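PDB 3CDK: probable succinyl-CoA:3-ketoacid coenzyme A transferase subunit B from Bacillus subtilis, which probably catalyses the transfer of coenzyme A from succinyl-CoA to a 3-oxo acid, yielding a 3-oxoacyl-CoA and succinate. Local coordinates for residues 23-28 / 43-48; 51-56 / 81-86; 101-106 / 137-142; 111-116 / 167-172. All coordinates share one frame; numbering follows the deposited sequence.

Contact 1 (23-28 / 43-48); sequences MNVNLG and VHVMLQ
Asn24 with Met46 and Val25 with Leu47 form parallel pairs between strands 24-27 and 46-48, whose axes approach to 4.5 Å and are turned 45° to each other. Val25 fixes the register with both backbone polar atoms: Val25 N donates to Met46 O at 3.0 Å, while Val25 O receives Gln48 N at 2.7 Å, the parallel-sheet pattern around Leu47. On the face carrying Val25 and Leu47, Leu47 CD1 reaches Val25 CB at 3.7 Å, and the side chains of Val25 and Val45 cross nearly at right angles. On the other face, Asn24 and Met46 run side by side, Asn24 OD1 lying 3.8 Å from Met46 CB. Asn26 has CG anti to the backbone N (chi1 -179°), and its ND2 donates to Gln48 OE1 at 3.1 Å; the oxygen sits in the Asn26 amide plane, although the two amide planes are 58° apart. Asn26 ND2 also makes a weak hydrogen bond to Glu50, the predicted active-site residue. A leucine in place of Asn26 would probably leave Gln48 OE1 without this donor and Glu50 without its amide neighbour. The buried amide pair is thus consistent with a second shell that helps position Glu50.

Contact 2 (51-56 / 81-86); sequences NGLLGI and TGASYF
Leu54 and Ser84 form the antiparallel hydrogen-bonded pair here: Leu54 N donates to Ser84 O at 2.9 Å, nearly along the C=O axis, and Ser84 N returns a bond to Leu54 O at 3.0 Å. A third bond, from Phe86 N to Gly52 O, is weak. One water donates to both Asn51 O and Phe86 O, at 2.7 and 2.8 Å respectively. Between the bonded pairs Leu53 and Tyr85 make a non-hydrogen-bonded pair, where Leu53 CA points its hydrogen at Ser84 O. Gly52 O is also met by the CA-H of Tyr85.

Segment 51-56 starts on the bend that brings strand 53-57 back antiparallel to strand 46-49; Gly52 and Leu53 both face Ser49 there, a G1 beta bulge. With phi at 121°, Gly52 has a conformation few other residues adopt, and a CB on it would run into Phe86 O.

The aromatic contacts gather around the same glycine. Phe86 CG stands between its own N and carbonyl carbon (chi1 36°), which turns one ring face to Gly52 C, 3.8 Å from the ring plane and offset toward the rim, while Leu54 CB meets the ring edge in plane, 3.8 Å from Phe86 CE2. Gly52 O touches the Tyr85 ring at its edge, and Tyr85 OH is bonded to Glu79.

Among apolar contacts, Leu53 CD1 packs on Ala83 CB at 3.7 Å.

Contact 3 (101-106 / 137-142); sequences DLAILG and NGAKRI
Leu102 and Arg141 each carry CG anti to the backbone N (chi1 -179° and 179°), which sends both side chains the same way, side by side, with Leu102 CD1 3.7 Å from Arg141 CG. The Arg141 chain then stays extended to NE and leads away, so that its guanidinium finds its salt-bridge partner in Glu18. Asp101 and Lys140 also run alongside each other, but their salt bridge is long, Asp101 OD1 to Lys140 NZ measuring 3.6 Å. The other carboxylate oxygen, Asp101 OD2, accepts from Asn24 N, tying in the neighbouring strand.

The backbones are joined by a straight bond from Ala103 N to Arg141 O at 3.0 Å (N-H...O angle 166°); the bond from Arg141 N to Asp101 O is weak. On the opposite face to Leu102 and Arg141, Ala103 CB rests on Ala139 CB at 3.7 Å, and Leu105 CD1 touches Ile142 CG2 at 4.0 Å. The small alanine methyls are consistent with this close approach, and Leu135 and Val136 of helix 132-138 extend the apolar face.

Parallel strands 102-105 and 141-145 make a beta-alpha-beta crossover through helix 132-138, with hairpin 109-111/116-117 inserted, consistent with the Rossmann-like clan.

Contact 4 (111-116 / 167-172); sequences SEQGDL and GQKVVH
Gly114 O is gripped by two consecutive amides: Val171 N donates at 2.9 Å in the carbonyl plane, on a lone pair, and Val170 N at 2.8 Å from above that plane, 49° out of it. A second polar clasp is the antiparallel bridge of Leu116 and Gly167, in which Leu116 N donates to Gly167 O at 3.1 Å and Gly167 N to Leu116 O at 3.3 Å. Between these, Asp115 OD1 accepts Lys169 N on its anti side, 18° out of the carboxylate plane; the bond is modelled short, so its exact length is doubtful. An alanine at Asp115 would probably leave Lys169 N without its carboxylate acceptor and the 167-170 loop less firmly held.

Further out, the aliphatic part of Lys169 passes at a slant across Gln113, with CG 3.4 Å from Gln113 O and CE 3.5 Å from Gln113 OE1. The apolar floor is formed by Leu116 CB against Val171 CG2, 3.8 Å away, with Val170 CG2 a little farther from the same CB. Val136 of helix 132-138 and Val144 of strand 141-145 continue this floor.

Segment 111-116 is the tip of a beta hairpin between strands 109-111 and 116-117, built on a type I turn from Ser111 to Gly114, the glycine at positive phi (81°). Segment 167-172 is the loop that docks against this tip before entering strand 173-175.

Contacts 1, 2 and 3 belong to one mixed sheet, and contact 4 lies beside it on loops. Strands 46-49 and 53-57 are sheet neighbours, so contacts 1 and 2, centres about 11 Å apart, meet through Leu47 O and the amides of Gly55 and Ile56. Strand 24-27 pairs with 102-105, joining contact 1 to contact 3 at the same spacing. Contact 3 touches contact 4 through Ile142 N and His172 ND1, centres about 12 Å apart. Along the chain contacts 1 and 2 each close before the next opens, while 3 and 4 interleave. Contacts 1 and 2 flank predicted catalytic Glu50 in sequence; contact 4 lies away from it, its centre about 29 Å from that of contact 2.

Contact 1 (23-28 / 43-48)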
# COMPACT_ATOMS: atom_id res chain seq x y z
N MET B 23 -8.44 22.23 5.40
CA MET B 23 -7.53 21.67 4.38
C MET B 23 -6.44 20.75 4.93
O MET B 23 -5.94 20.93 6.03
CB MET B 23 -6.84 22.79 3.61
CG MET B 23 -7.68 23.44 2.56
SD MET B 23 -6.70 24.45 1.45
CE MET B 23 -7.81 24.56 0.03
N ASN B 24 -6.07 19.77 4.14
CA ASN B 24 -4.82 19.11 4.34
C ASN B 24 -3.94 19.70 3.23
O ASN B 24 -4.39 19.82 2.06
CB ASN B 24 -4.96 17.58 4.24
CG ASN B 24 -5.98 17.00 5.26
OD1 ASN B 24 -5.64 16.74 6.41
ND2 ASN B 24 -7.20 16.79 4.82
N VAL B 25 -2.72 20.09 3.61
CA VAL B 25 -1.83 20.92 2.79
C VAL B 25 -0.42 20.37 2.84
O VAL B 25 0.04 19.93 3.89
CB VAL B 25 -1.76 22.39 3.32
CG1 VAL B 25 -1.01 23.34 2.33
CG2 VAL B 25 -3.15 22.95 3.65
N ASN B 26 0.27 20.41 1.72
CA ASN B 26 1.69 20.10 1.68
C ASN B 26 2.44 21.32 1.22
O ASN B 26 2.12 21.90 0.16
CB ASN B 26 1.98 18.88 0.79
CG ASN B 26 3.43 18.51 0.75
OD1 ASN B 26 4.25 19.26 0.20
ND2 ASN B 26 3.78 17.33 1.30
N LEU B 27 3.38 21.75 2.05
CA LEU B 27 4.29 22.84 1.72
C LEU B 27 5.63 22.29 1.32
O LEU B 27 6.22 21.52 2.05
CB LEU B 27 4.48 23.75 2.93
CG LEU B 27 3.54 24.93 3.17
CD1 LEU B 27 2.22 24.85 2.42
CD2 LEU B 27 3.31 25.03 4.65
N GLY B 28 6.11 22.69 0.16
CA GLY B 28 7.33 22.14 -0.39
C GLY B 28 8.54 22.82 0.21
O GLY B 28 8.43 23.85 0.91
N VAL B 43 -7.91 29.54 11.32
CA VAL B 43 -7.75 28.48 10.33
C VAL B 43 -7.07 27.19 10.86
O VAL B 43 -5.90 27.21 11.24
CB VAL B 43 -7.03 29.04 9.04
CG1 VAL B 43 -6.92 27.96 7.97
CG2 VAL B 43 -7.76 30.27 8.49
N HIS B 44 -7.81 26.08 10.85
CA HIS B 44 -7.32 24.77 11.31
C HIS B 44 -7.15 23.77 10.17
O HIS B 44 -8.09 23.41 9.44
CB HIS B 44 -8.20 24.19 12.40
CG HIS B 44 -8.27 25.05 13.63
ND1 HIS B 44 -9.44 25.68 14.04
CD2 HIS B 44 -7.31 25.41 14.52
CE1 HIS B 44 -9.20 26.36 15.14
NE2 HIS B 44 -7.92 26.22 15.45
N VAL B 45 -5.91 23.32 10.06
CA VAL B 45 -5.45 22.66 8.90
C VAL B 45 -4.48 21.56 9.36
O VAL B 45 -4.11 21.54 10.53
CB VAL B 45 -4.73 23.69 8.02
CG1 VAL B 45 -3.23 23.77 8.35
CG2 VAL B 45 -4.91 23.34 6.57
N MET B 46 -4.09 20.65 8.47
CA MET B 46 -3.00 19.75 8.83
C MET B 46 -1.94 19.77 7.75
O MET B 46 -2.28 19.59 6.58
CB MET B 46 -3.50 18.33 9.10
CG MET B 46 -4.47 18.21 10.28
SD MET B 46 -3.71 17.93 11.91
CE MET B 46 -3.29 16.20 11.87
N LEU B 47 -0.68 20.03 8.09
CA LEU B 47 0.36 19.98 7.07
C LEU B 47 0.93 18.56 6.93
O LEU B 47 1.31 17.92 7.93
CB LEU B 47 1.46 21.00 7.35
CG LEU B 47 1.23 22.54 7.34
CD1 LEU B 47 0.04 23.03 6.47
CD2 LEU B 47 1.13 23.11 8.75
N GLN B 48 0.96 18.07 5.69
CA GLN B 48 1.47 16.73 5.39
C GLN B 48 2.93 16.79 5.03
O GLN B 48 3.35 17.63 4.24
CB GLN B 48 0.67 16.04 4.28
CG GLN B 48 0.84 14.53 4.21
CD GLN B 48 1.77 14.08 3.08
OE1 GLN B 48 2.62 14.83 2.66
NE2 GLN B 48 1.60 12.85 2.60

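Contact 2 (51-56 / 81-86)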
# COMPACT_ATOMS: atom_id res chain seq x y z
N ASN B 51 7.47 12.29 4.07
CA ASN B 51 8.26 11.26 4.65
C ASN B 51 7.41 10.50 5.66
O ASN B 51 7.85 9.49 6.21
CB ASN B 51 9.55 11.82 5.25
CG ASN B 51 9.33 13.06 6.13
OD1 ASN B 51 10.06 13.26 7.09
ND2 ASN B 51 8.35 13.91 5.79
N GLY B 52 6.18 10.96 5.88
CA GLY B 52 5.19 10.09 6.55
C GLY B 52 4.62 10.65 7.84
O GLY B 52 4.58 9.98 8.88
N LEU B 53 4.18 11.90 7.78
CA LEU B 53 3.49 12.46 8.88
C LEU B 53 2.43 13.38 8.36
O LEU B 53 2.72 14.22 7.50
CB LEU B 53 4.44 13.18 9.81
CG LEU B 53 3.91 14.39 10.60
CD1 LEU B 53 3.07 14.06 11.88
CD2 LEU B 53 5.10 15.30 10.90
N LEU B 54 1.21 13.17 8.86
CA LEU B 54 0.16 14.16 8.73
C LEU B 54 0.02 14.89 10.09
O LEU B 54 -0.44 14.31 11.09
CB LEU B 54 -1.15 13.53 8.25
CG LEU B 54 -2.36 14.48 8.13
CD1 LEU B 54 -2.07 15.60 7.14
CD2 LEU B 54 -3.69 13.81 7.77
N GLY B 55 0.47 16.15 10.12
CA GLY B 55 0.40 16.94 11.32
C GLY B 55 1.70 17.59 11.77
O GLY B 55 1.94 17.65 12.97
N ILE B 56 2.51 18.09 10.84
CA ILE B 56 3.64 18.95 11.17
C ILE B 56 3.32 20.05 12.19
O ILE B 56 2.27 20.73 12.09
CB ILE B 56 4.21 19.66 9.92
CG1 ILE B 56 4.57 18.64 8.83
CG2 ILE B 56 5.46 20.46 10.29
CD1 ILE B 56 4.85 19.22 7.47
N THR B 81 -1.61 18.23 17.70
CA THR B 81 -2.77 17.44 18.15
C THR B 81 -3.45 16.67 17.01
O THR B 81 -3.88 17.27 16.02
CB THR B 81 -3.79 18.33 18.89
OG1 THR B 81 -3.15 18.93 20.02
CG2 THR B 81 -4.97 17.52 19.36
N GLY B 82 -3.49 15.34 17.15
CA GLY B 82 -4.16 14.43 16.21
C GLY B 82 -3.34 13.90 15.04
O GLY B 82 -3.89 13.26 14.13
N ALA B 83 -2.04 14.16 15.07
CA ALA B 83 -1.11 13.69 14.05
C ALA B 83 -1.17 12.18 13.82
O ALA B 83 -1.74 11.43 14.62
CB ALA B 83 0.33 14.08 14.43
N SER B 84 -0.57 11.75 12.72
CA SER B 84 -0.43 10.33 12.45
C SER B 84 0.76 10.10 11.54
O SER B 84 1.08 10.96 10.69
CB SER B 84 -1.68 9.78 11.78
OG SER B 84 -2.06 10.61 10.72
N TYR B 85 1.39 8.93 11.74
CA TYR B 85 2.53 8.45 10.96
C TYR B 85 2.19 7.25 10.07
O TYR B 85 1.28 6.50 10.38
CB TYR B 85 3.67 8.07 11.89
CG TYR B 85 4.22 9.24 12.69
CD1 TYR B 85 5.08 10.17 12.10
CD2 TYR B 85 3.87 9.41 14.01
CE1 TYR B 85 5.60 11.25 12.84
CE2 TYR B 85 4.37 10.48 14.75
CZ TYR B 85 5.24 11.38 14.17
OH TYR B 85 5.71 12.43 14.92
N PHE B 86 2.93 7.08 8.99
CA PHE B 86 2.62 6.08 7.98
C PHE B 86 3.84 5.92 7.12
O PHE B 86 4.76 6.73 7.23
CB PHE B 86 1.40 6.48 7.13
CG PHE B 86 1.28 7.96 6.84
CD1 PHE B 86 1.88 8.50 5.73
CD2 PHE B 86 0.50 8.79 7.66
CE1 PHE B 86 1.76 9.88 5.47
CE2 PHE B 86 0.37 10.14 7.40
CZ PHE B 86 0.99 10.69 6.32
O HOH W 1 7.26 7.57 8.03

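Contact 3 (101-106 / 137-142)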
# COMPACT_ATOMS: atom_id res chain seq x y z
N ASP B 101 -5.45 18.64 -0.53
CA ASP B 101 -6.21 19.76 -1.07
C ASP B 101 -5.37 20.83 -1.77
O ASP B 101 -5.85 21.53 -2.65
CB ASP B 101 -6.95 20.42 0.09
CG ASP B 101 -7.95 19.47 0.73
OD1 ASP B 101 -8.74 18.84 -0.03
OD2 ASP B 101 -7.96 19.37 1.99
N LEU B 102 -4.11 20.95 -1.37
CA LEU B 102 -3.27 22.06 -1.78
C LEU B 102 -1.81 21.73 -1.59
O LEU B 102 -1.39 21.26 -0.53
CB LEU B 102 -3.60 23.34 -0.97
CG LEU B 102 -2.78 24.59 -1.32
CD1 LEU B 102 -3.13 25.14 -2.74
CD2 LEU B 102 -2.90 25.67 -0.25
N ALA B 103 -1.02 22.01 -2.62
CA ALA B 103 0.43 21.96 -2.50
C ALA B 103 0.98 23.28 -2.96
O ALA B 103 0.70 23.74 -4.08
CB ALA B 103 1.02 20.83 -3.31
N ILE B 104 1.72 23.93 -2.07
CA ILE B 104 2.42 25.16 -2.41
C ILE B 104 3.87 24.79 -2.67
O ILE B 104 4.46 24.13 -1.83
CB ILE B 104 2.25 26.21 -1.30
CG1 ILE B 104 0.76 26.38 -0.98
CG2 ILE B 104 2.89 27.54 -1.71
CD1 ILE B 104 0.45 27.31 0.24
N LEU B 105 4.41 25.15 -3.84
CA LEU B 105 5.82 24.79 -4.21
C LEU B 105 6.55 25.99 -4.72
O LEU B 105 5.92 26.92 -5.24
CB LEU B 105 5.89 23.76 -5.34
CG LEU B 105 5.06 22.47 -5.36
CD1 LEU B 105 3.69 22.75 -5.90
CD2 LEU B 105 5.76 21.39 -6.24
N GLY B 106 7.88 25.94 -4.64
CA GLY B 106 8.75 26.93 -5.26
C GLY B 106 8.97 26.65 -6.74
O GLY B 106 8.50 25.64 -7.27
N ASN B 137 1.14 16.47 -9.61
CA ASN B 137 0.09 15.73 -10.31
C ASN B 137 -1.04 15.30 -9.40
O ASN B 137 -2.09 14.98 -9.88
CB ASN B 137 0.66 14.56 -11.11
CG ASN B 137 1.65 15.02 -12.16
OD1 ASN B 137 1.29 15.63 -13.15
ND2 ASN B 137 2.92 14.74 -11.93
N GLY B 138 -0.84 15.34 -8.08
CA GLY B 138 -1.82 14.77 -7.16
C GLY B 138 -2.61 15.71 -6.26
O GLY B 138 -3.75 15.44 -5.95
N ALA B 139 -2.01 16.80 -5.81
CA ALA B 139 -2.75 17.78 -5.02
C ALA B 139 -3.91 18.35 -5.85
O ALA B 139 -3.78 18.54 -7.06
CB ALA B 139 -1.83 18.87 -4.56
N LYS B 140 -5.07 18.57 -5.22
CA LYS B 140 -6.19 19.15 -5.93
C LYS B 140 -5.82 20.54 -6.48
O LYS B 140 -6.12 20.85 -7.63
CB LYS B 140 -7.45 19.23 -5.05
CG LYS B 140 -7.92 17.89 -4.54
CD LYS B 140 -9.19 17.97 -3.66
CE LYS B 140 -8.98 17.04 -2.43
NZ LYS B 140 -10.18 16.26 -2.10
N ARG B 141 -5.17 21.36 -5.67
CA ARG B 141 -4.81 22.67 -6.15
C ARG B 141 -3.29 22.92 -6.08
O ARG B 141 -2.66 22.62 -5.08
CB ARG B 141 -5.61 23.72 -5.39
CG ARG B 141 -5.26 25.13 -5.81
CD ARG B 141 -6.20 26.09 -5.16
NE ARG B 141 -5.81 27.48 -5.32
CZ ARG B 141 -6.18 28.24 -6.34
NH1 ARG B 141 -6.95 27.72 -7.30
NH2 ARG B 141 -5.79 29.51 -6.40
N ILE B 142 -2.72 23.45 -7.17
CA ILE B 142 -1.27 23.65 -7.30
C ILE B 142 -0.95 25.13 -7.33
O ILE B 142 -1.43 25.89 -8.21
CB ILE B 142 -0.68 22.99 -8.58
CG1 ILE B 142 -1.02 21.49 -8.62
CG2 ILE B 142 0.86 23.21 -8.65
CD1 ILE B 142 -0.57 20.77 -7.36

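Contact 4 (111-116 / 167-172)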
# COMPACT_ATOMS: atom_id res chain seq x y z
N SER B 111 5.58 28.45 -17.16
CA SER B 111 5.29 28.74 -18.57
C SER B 111 3.84 29.09 -18.76
O SER B 111 3.02 28.81 -17.87
CB SER B 111 5.67 27.56 -19.50
OG SER B 111 4.69 26.53 -19.47
N GLU B 112 3.55 29.69 -19.93
CA GLU B 112 2.20 30.04 -20.42
C GLU B 112 1.12 29.03 -20.09
O GLU B 112 0.02 29.40 -19.66
CB GLU B 112 2.23 30.18 -21.95
CG GLU B 112 2.72 31.51 -22.45
CD GLU B 112 2.93 31.56 -23.94
OE1 GLU B 112 2.88 30.53 -24.62
OE2 GLU B 112 3.14 32.66 -24.46
N GLN B 113 1.45 27.75 -20.29
CA GLN B 113 0.50 26.66 -20.16
C GLN B 113 0.42 26.12 -18.74
O GLN B 113 -0.35 25.20 -18.46
CB GLN B 113 0.84 25.56 -21.17
CG GLN B 113 0.64 26.01 -22.63
CD GLN B 113 1.19 25.01 -23.67
OE1 GLN B 113 1.36 23.83 -23.38
NE2 GLN B 113 1.47 25.50 -24.88
N GLY B 114 1.17 26.72 -17.83
CA GLY B 114 1.21 26.25 -16.45
C GLY B 114 2.12 25.06 -16.21
O GLY B 114 1.95 24.36 -15.21
N ASP B 115 3.07 24.83 -17.10
CA ASP B 115 4.18 23.91 -16.79
C ASP B 115 5.00 24.51 -15.67
O ASP B 115 5.02 25.76 -15.49
CB ASP B 115 5.12 23.69 -17.97
CG ASP B 115 4.44 23.11 -19.18
OD1 ASP B 115 3.30 22.60 -19.08
OD2 ASP B 115 5.08 23.14 -20.25
N LEU B 116 5.67 23.64 -14.94
CA LEU B 116 6.57 24.02 -13.88
C LEU B 116 7.90 23.32 -14.00
O LEU B 116 8.00 22.23 -14.48
CB LEU B 116 5.94 23.71 -12.54
CG LEU B 116 6.84 23.79 -11.32
CD1 LEU B 116 7.12 25.16 -10.85
CD2 LEU B 116 6.23 23.00 -10.22
N GLY B 167 6.62 19.29 -14.00
CA GLY B 167 5.30 18.81 -14.40
C GLY B 167 4.78 19.57 -15.59
O GLY B 167 5.22 20.68 -15.86
N GLN B 168 3.87 18.97 -16.33
CA GLN B 168 3.40 19.57 -17.56
C GLN B 168 1.98 20.05 -17.32
O GLN B 168 1.13 19.24 -16.96
CB GLN B 168 3.39 18.54 -18.69
CG GLN B 168 3.10 19.16 -20.03
CD GLN B 168 3.21 18.20 -21.20
OE1 GLN B 168 2.63 17.11 -21.17
NE2 GLN B 168 3.93 18.60 -22.24
N LYS B 169 1.73 21.36 -17.52
CA LYS B 169 0.39 21.92 -17.32
C LYS B 169 -0.18 21.62 -15.92
O LYS B 169 -1.30 21.11 -15.81
CB LYS B 169 -0.59 21.37 -18.36
CG LYS B 169 -0.51 22.03 -19.73
CD LYS B 169 -1.54 21.47 -20.71
CE LYS B 169 -0.92 21.45 -22.10
NZ LYS B 169 -1.73 20.72 -23.13
N VAL B 170 0.56 21.96 -14.87
CA VAL B 170 0.18 21.57 -13.52
C VAL B 170 -0.25 22.75 -12.60
O VAL B 170 -1.03 22.57 -11.68
CB VAL B 170 1.28 20.69 -12.87
CG1 VAL B 170 1.39 19.34 -13.62
CG2 VAL B 170 2.62 21.40 -12.90
N VAL B 171 0.22 23.95 -12.90
CA VAL B 171 0.09 25.08 -12.01
C VAL B 171 -1.29 25.65 -12.16
O VAL B 171 -1.69 25.96 -13.26
CB VAL B 171 1.17 26.14 -12.34
CG1 VAL B 171 1.04 27.38 -11.49
CG2 VAL B 171 2.56 25.50 -12.15
N HIS B 172 -2.03 25.74 -11.05
CA HIS B 172 -3.34 26.40 -11.07
C HIS B 172 -3.20 27.90 -10.84
O HIS B 172 -3.90 28.70 -11.46
CB HIS B 172 -4.30 25.81 -10.03
CG HIS B 172 -4.61 24.36 -10.25
ND1 HIS B 172 -4.02 23.35 -9.50
CD2 HIS B 172 -5.41 23.74 -11.14
CE1 HIS B 172 -4.47 22.18 -9.91
NE2 HIS B 172 -5.31 22.38 -10.91